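Side-chain contacts in Ulp1-like SUMO protease (Chaetomium thermophilum, PDB 6DG4), which probably cleaves SUMO from its conjugates and precursors as a cysteine protease of the Ulp1 type, here represented by its C-terminal catalytic domain: residues H103-C108 / V173-E178; F95-L100 / E163-K168. All blocks are in the same frame, centred on the assembly; numbering follows the deposited sequence.

Contact 1: H103-C108 / V173-E178; sequences HGPGGC and VKFVLE
Pro105 and Phe175 face each other with their CA atoms 6.6 Å apart, where a short 3-10 turn, residues 105-107, meets the last turns of helix 163-177. The phenyl ring of Phe175 lies flat against this turn. Pro105 CB sits 3.6 Å from Phe175 CG, at the root of the ring. The Pro105-Gly106 peptide then runs over the same face, with Pro105 C 3.9 Å above the plane and over its centre. Farther out, Gly106 CA comes within 3.6 Å of Phe175 CZ. CG of Phe175 is anti to the backbone N (chi1 174°), which carries the ring out from the helix to the turn. Both segments belong to the Ulp1-type (C48) catalytic domain. The turn links helices 96-103 and 109-114, and Cys108 is the N-cap residue of the second. Gly104, with positive phi, is the first residue after helix 96-103. Its O accepts a hydrogen bond from Gly107 N, and Pro105 O accepts one from Cys108 N at 2.9 Å, which ties the turn together. The contact lies at the protein surface. Val176, one residue on from Phe175, packs on Phe122.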
loop_
_atom_site.group_PDB
_atom_site.type_symbol
_atom_site.label_atom_id
_atom_site.label_comp_id
_atom_site.label_asym_id
_atom_site.label_seq_id
_atom_site.Cartn_x
_atom_site.Cartn_y
_atom_site.Cartn_z
ATOM N N HIS A 103 12.863 4.502 -17.476
ATOM C CA HIS A 103 14.278 4.178 -17.422
ATOM C C HIS A 103 14.581 2.686 -17.390
ATOM O O HIS A 103 15.725 2.303 -17.644
ATOM C CB HIS A 103 14.904 4.771 -16.149
ATOM C CG HIS A 103 15.083 6.254 -16.186
ATOM N ND1 HIS A 103 14.033 7.142 -16.077
ATOM C CD2 HIS A 103 16.202 7.006 -16.306
ATOM C CE1 HIS A 103 14.499 8.377 -16.132
ATOM N NE2 HIS A 103 15.811 8.322 -16.273
ATOM N N GLY A 104 13.617 1.844 -17.037
ATOM C CA GLY A 104 13.913 0.472 -16.692
ATOM C C GLY A 104 14.623 0.359 -15.349
ATOM O O GLY A 104 14.991 1.363 -14.733
ATOM N N PRO A 105 14.864 -0.875 -14.888
ATOM C CA PRO A 105 15.421 -1.054 -13.534
ATOM C C PRO A 105 16.809 -0.464 -13.360
ATOM O O PRO A 105 17.153 -0.011 -12.261
ATOM C CB PRO A 105 15.434 -2.581 -13.346
ATOM C CG PRO A 105 14.604 -3.143 -14.467
ATOM C CD PRO A 105 14.664 -2.156 -15.584
ATOM N N GLY A 106 17.625 -0.457 -14.415
ATOM C CA GLY A 106 18.964 0.088 -14.302
ATOM C C GLY A 106 19.020 1.574 -14.026
ATOM O O GLY A 106 20.078 2.082 -13.645
ATOM N N GLY A 107 17.915 2.287 -14.221
ATOM C CA GLY A 107 17.838 3.681 -13.849
ATOM C C GLY A 107 17.138 3.920 -12.533
ATOM O O GLY A 107 16.900 5.081 -12.177
ATOM N N CYS A 108 16.824 2.862 -11.783
ATOM C CA CYS A 108 16.043 2.964 -10.557
ATOM C C CYS A 108 16.888 2.784 -9.299
ATOM O O CYS A 108 16.338 2.562 -8.217
ATOM C CB CYS A 108 14.908 1.936 -10.565
ATOM S SG CYS A 108 13.549 2.306 -11.695
ATOM N N VAL A 173 13.010 -7.902 -10.492
ATOM C CA VAL A 173 13.583 -8.900 -9.591
ATOM C C VAL A 173 14.896 -9.434 -10.155
ATOM O O VAL A 173 15.899 -9.545 -9.440
ATOM C CB VAL A 173 12.562 -10.025 -9.329
ATOM C CG1 VAL A 173 13.197 -11.163 -8.552
ATOM C CG2 VAL A 173 11.342 -9.487 -8.573
ATOM N N LYS A 174 14.900 -9.783 -11.447
ATOM C CA LYS A 174 16.108 -10.292 -12.089
ATOM C C LYS A 174 17.231 -9.269 -12.027
ATOM O O LYS A 174 18.390 -9.618 -11.764
ATOM C CB LYS A 174 15.788 -10.648 -13.539
ATOM C CG LYS A 174 16.991 -11.118 -14.338
ATOM C CD LYS A 174 16.552 -11.653 -15.670
ATOM C CE LYS A 174 17.725 -12.237 -16.433
ATOM N NZ LYS A 174 17.274 -13.083 -17.572
ATOM N N PHE A 175 16.904 -7.994 -12.235
ATOM C CA PHE A 175 17.928 -6.961 -12.181
ATOM C C PHE A 175 18.568 -6.888 -10.800
ATOM O O PHE A 175 19.792 -6.764 -10.683
ATOM C CB PHE A 175 17.326 -5.606 -12.542
ATOM C CG PHE A 175 18.286 -4.475 -12.371
ATOM C CD1 PHE A 175 19.184 -4.168 -13.370
ATOM C CD2 PHE A 175 18.312 -3.737 -11.200
ATOM C CE1 PHE A 175 20.086 -3.127 -13.213
ATOM C CE2 PHE A 175 19.212 -2.705 -11.034
ATOM C CZ PHE A 175 20.104 -2.406 -12.039
ATOM N N VAL A 176 17.758 -6.930 -9.744
ATOM C CA VAL A 176 18.295 -6.813 -8.392
ATOM C C VAL A 176 19.119 -8.045 -8.022
ATOM O O VAL A 176 20.214 -7.934 -7.458
ATOM C CB VAL A 176 17.165 -6.565 -7.378
ATOM C CG1 VAL A 176 17.717 -6.592 -5.966
ATOM C CG2 VAL A 176 16.476 -5.231 -7.655
ATOM N N LEU A 177 18.599 -9.238 -8.315
ATOM C CA LEU A 177 19.210 -10.460 -7.807
ATOM C C LEU A 177 20.414 -10.932 -8.616
ATOM O O LEU A 177 21.239 -11.675 -8.077
ATOM C CB LEU A 177 18.178 -11.588 -7.726
ATOM C CG LEU A 177 17.254 -11.522 -6.512
ATOM C CD1 LEU A 177 16.196 -12.607 -6.587
ATOM C CD2 LEU A 177 18.057 -11.649 -5.224
ATOM N N GLU A 178 20.537 -10.536 -9.880
ATOM C CA GLU A 178 21.721 -10.854 -10.700
ATOM C C GLU A 178 21.927 -12.365 -10.733
ATOM O O GLU A 178 20.997 -13.100 -11.106
ATOM C CB GLU A 178 22.918 -10.047 -10.199
ATOM C CG GLU A 178 22.712 -8.561 -10.187
ATOM C CD GLU A 178 23.935 -7.802 -9.703
ATOM O OE1 GLU A 178 24.815 -8.403 -9.053
ATOM O OE2 GLU A 178 24.008 -6.590 -9.969
#

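Contact 2: F95-L100 / E163-K168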
loop_
_atom_site.group_PDB
_atom_site.type_symbol
_atom_site.label_atom_id
_atom_site.label_comp_id
_atom_site.label_asym_id
_atom_site.label_seq_id
_atom_site.Cartn_x
_atom_site.Cartn_y
_atom_site.Cartn_z
ATOM N N PHE A 95 6.817 7.977 -7.473
ATOM C CA PHE A 95 7.816 8.198 -8.505
ATOM C C PHE A 95 8.404 6.903 -9.032
ATOM O O PHE A 95 9.038 6.917 -10.091
ATOM C CB PHE A 95 8.927 9.099 -7.962
ATOM C CG PHE A 95 8.466 10.501 -7.671
ATOM C CD1 PHE A 95 8.481 11.458 -8.664
ATOM C CD2 PHE A 95 7.986 10.851 -6.420
ATOM C CE1 PHE A 95 8.047 12.743 -8.414
ATOM C CE2 PHE A 95 7.550 12.138 -6.163
ATOM C CZ PHE A 95 7.578 13.082 -7.163
ATOM N N PHE A 96 8.200 5.779 -8.346
ATOM C CA PHE A 96 8.910 4.572 -8.742
ATOM C C PHE A 96 8.382 4.010 -10.056
ATOM O O PHE A 96 9.152 3.771 -10.991
ATOM C CB PHE A 96 8.866 3.511 -7.651
ATOM C CG PHE A 96 9.625 2.280 -8.014
ATOM C CD1 PHE A 96 11.001 2.277 -7.982
ATOM C CD2 PHE A 96 8.971 1.143 -8.429
ATOM C CE1 PHE A 96 11.711 1.155 -8.331
ATOM C CE2 PHE A 96 9.680 0.015 -8.788
ATOM C CZ PHE A 96 11.050 0.020 -8.731
ATOM N N TRP A 97 7.080 3.774 -10.152
ATOM C CA TRP A 97 6.558 3.165 -11.374
ATOM C C TRP A 97 6.871 4.002 -12.606
ATOM O O TRP A 97 7.321 3.432 -13.614
ATOM C CB TRP A 97 5.068 2.852 -11.230
ATOM C CG TRP A 97 4.537 2.047 -12.376
ATOM C CD1 TRP A 97 3.712 2.485 -13.367
ATOM C CD2 TRP A 97 4.806 0.669 -12.657
ATOM N NE1 TRP A 97 3.446 1.466 -14.246
ATOM C CE2 TRP A 97 4.104 0.338 -13.832
ATOM C CE3 TRP A 97 5.576 -0.318 -12.031
ATOM C CZ2 TRP A 97 4.147 -0.938 -14.395
ATOM C CZ3 TRP A 97 5.610 -1.590 -12.591
ATOM C CH2 TRP A 97 4.900 -1.886 -13.756
ATOM N N PRO A 98 6.674 5.322 -12.611
ATOM C CA PRO A 98 7.082 6.101 -13.793
ATOM C C PRO A 98 8.563 5.973 -14.110
ATOM O O PRO A 98 8.937 5.920 -15.288
ATOM C CB PRO A 98 6.673 7.538 -13.439
ATOM C CG PRO A 98 5.733 7.434 -12.311
ATOM C CD PRO A 98 5.952 6.133 -11.616
ATOM N N ARG A 99 9.418 5.916 -13.086
ATOM C CA ARG A 99 10.846 5.733 -13.322
ATOM C C ARG A 99 11.121 4.376 -13.954
ATOM O O ARG A 99 11.941 4.259 -14.873
ATOM C CB ARG A 99 11.602 5.866 -12.000
ATOM C CG ARG A 99 13.109 5.717 -12.124
ATOM C CD ARG A 99 13.747 7.054 -12.343
ATOM N NE ARG A 99 15.192 6.965 -12.516
ATOM C CZ ARG A 99 15.966 8.011 -12.787
ATOM N NH1 ARG A 99 15.429 9.218 -12.901
ATOM N NH2 ARG A 99 17.272 7.854 -12.934
ATOM N N LEU A 100 10.441 3.336 -13.473
ATOM C CA LEU A 100 10.629 2.004 -14.034
ATOM C C LEU A 100 10.176 1.953 -15.491
ATOM O O LEU A 100 10.854 1.359 -16.339
ATOM C CB LEU A 100 9.876 0.985 -13.179
ATOM C CG LEU A 100 10.167 -0.481 -13.486
ATOM C CD1 LEU A 100 11.646 -0.782 -13.295
ATOM C CD2 LEU A 100 9.356 -1.377 -12.597
ATOM N N GLU A 163 -0.564 -9.005 -17.345
ATOM C CA GLU A 163 0.649 -9.709 -17.760
ATOM C C GLU A 163 1.799 -8.736 -17.996
ATOM O O GLU A 163 2.953 -9.032 -17.668
ATOM C CB GLU A 163 0.377 -10.536 -19.017
ATOM C CG GLU A 163 -0.650 -11.637 -18.808
ATOM C CD GLU A 163 -0.278 -12.580 -17.677
ATOM O OE1 GLU A 163 0.889 -13.039 -17.640
ATOM O OE2 GLU A 163 -1.154 -12.844 -16.819
ATOM N N ARG A 164 1.501 -7.558 -18.542
ATOM C CA ARG A 164 2.535 -6.552 -18.760
ATOM C C ARG A 164 3.188 -6.134 -17.447
ATOM O O ARG A 164 4.417 -6.025 -17.357
ATOM C CB ARG A 164 1.914 -5.354 -19.470
ATOM C CG ARG A 164 2.756 -4.117 -19.475
ATOM C CD ARG A 164 2.062 -3.023 -20.260
ATOM N NE ARG A 164 2.549 -1.713 -19.861
ATOM C CZ ARG A 164 2.049 -1.000 -18.857
ATOM N NH1 ARG A 164 2.570 0.184 -18.578
ATOM N NH2 ARG A 164 1.027 -1.455 -18.145
ATOM N N VAL A 165 2.384 -5.881 -16.414
ATOM C CA VAL A 165 2.948 -5.499 -15.125
ATOM C C VAL A 165 3.744 -6.653 -14.530
ATOM O O VAL A 165 4.856 -6.462 -14.024
ATOM C CB VAL A 165 1.845 -5.016 -14.169
ATOM C CG1 VAL A 165 2.411 -4.809 -12.769
ATOM C CG2 VAL A 165 1.240 -3.725 -14.689
ATOM N N LYS A 166 3.182 -7.865 -14.567
ATOM C CA LYS A 166 3.881 -9.017 -14.008
ATOM C C LYS A 166 5.256 -9.194 -14.637
ATOM O O LYS A 166 6.239 -9.467 -13.938
ATOM C CB LYS A 166 3.061 -10.285 -14.224
ATOM C CG LYS A 166 1.780 -10.349 -13.427
ATOM C CD LYS A 166 0.886 -11.445 -14.003
ATOM C CE LYS A 166 -0.368 -11.634 -13.204
ATOM N NZ LYS A 166 -1.240 -12.660 -13.835
ATOM N N ALA A 167 5.342 -9.077 -15.963
ATOM C CA ALA A 167 6.631 -9.227 -16.629
ATOM C C ALA A 167 7.613 -8.146 -16.192
ATOM O O ALA A 167 8.808 -8.419 -16.014
ATOM C CB ALA A 167 6.437 -9.202 -18.143
ATOM N N LYS A 168 7.135 -6.909 -16.026
ATOM C CA LYS A 168 8.014 -5.835 -15.573
ATOM C C LYS A 168 8.497 -6.075 -14.150
ATOM O O LYS A 168 9.646 -5.762 -13.816
ATOM C CB LYS A 168 7.298 -4.493 -15.692
ATOM C CG LYS A 168 7.176 -4.039 -17.138
ATOM C CD LYS A 168 6.430 -2.735 -17.268
ATOM C CE LYS A 168 6.250 -2.368 -18.731
ATOM N NZ LYS A 168 7.550 -2.173 -19.420
HETATM O O HOH W 1 9.612 -1.274 -17.032
#
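Trp97 reaches from helix 96-103 to helix 163-177 and meets Val165 and Lys168 with the outer corner of its six-membered ring. This is helix-helix packing within the Ulp1-type catalytic domain, beside strand 127-134 of the central mixed sheet. The compact part is apolar and buried. Both methyls of Val165 are used: CG1 lies 4.0 Å from Trp97 CH2, and CG2 is equally close to Trp97 CZ2. Ile132 of the strand touches both Trp97 and Val165 and continues this core. With CG of Trp97 turned anti to the main-chain N (chi1 -172°), the benzo end points to helix 163-177. Its other end is anchored by Trp97 NE1, hydrogen-bonded to Glu134 OE2. The same carboxylate oxygen forms a salt bridge with Arg164 NH1, so one acid links the two helices and would probably be stabilised in its charged form.

The looser side is formed by Lys168, which is partly exposed. Its aliphatic chain crosses the indole at about a right angle, with CD 3.9 Å from Trp97 CH2. Beyond CD the chain bends (chi4 -62°), and the ammonium joins the other helix through water. That water donates to Leu100 O at 3.0 Å and accepts from Lys168 NZ at 3.3 Å.

How the contacts relate
Contacts 1 and 2 are two successive meetings of helix 163-177 with one continuous piece of chain, helix 96-103 and the turn after it. Their centres are about 11 Å apart. Contact 2 is the buried one, about 15 Å from the centre of the chain; contact 1 lies farther out, at about 21 Å. They also touch directly. Arg99 NE and Gly107 O are 2.6 Å apart, a probable hydrogen bond between the helix and the turn. Leu100 CD1 packs 3.6 Å from Pro105 N, and Cys108 SG lies 3.5 Å from Arg99 CG. The two pairs of segments alternate along the chain, so the contacts cross in sequence.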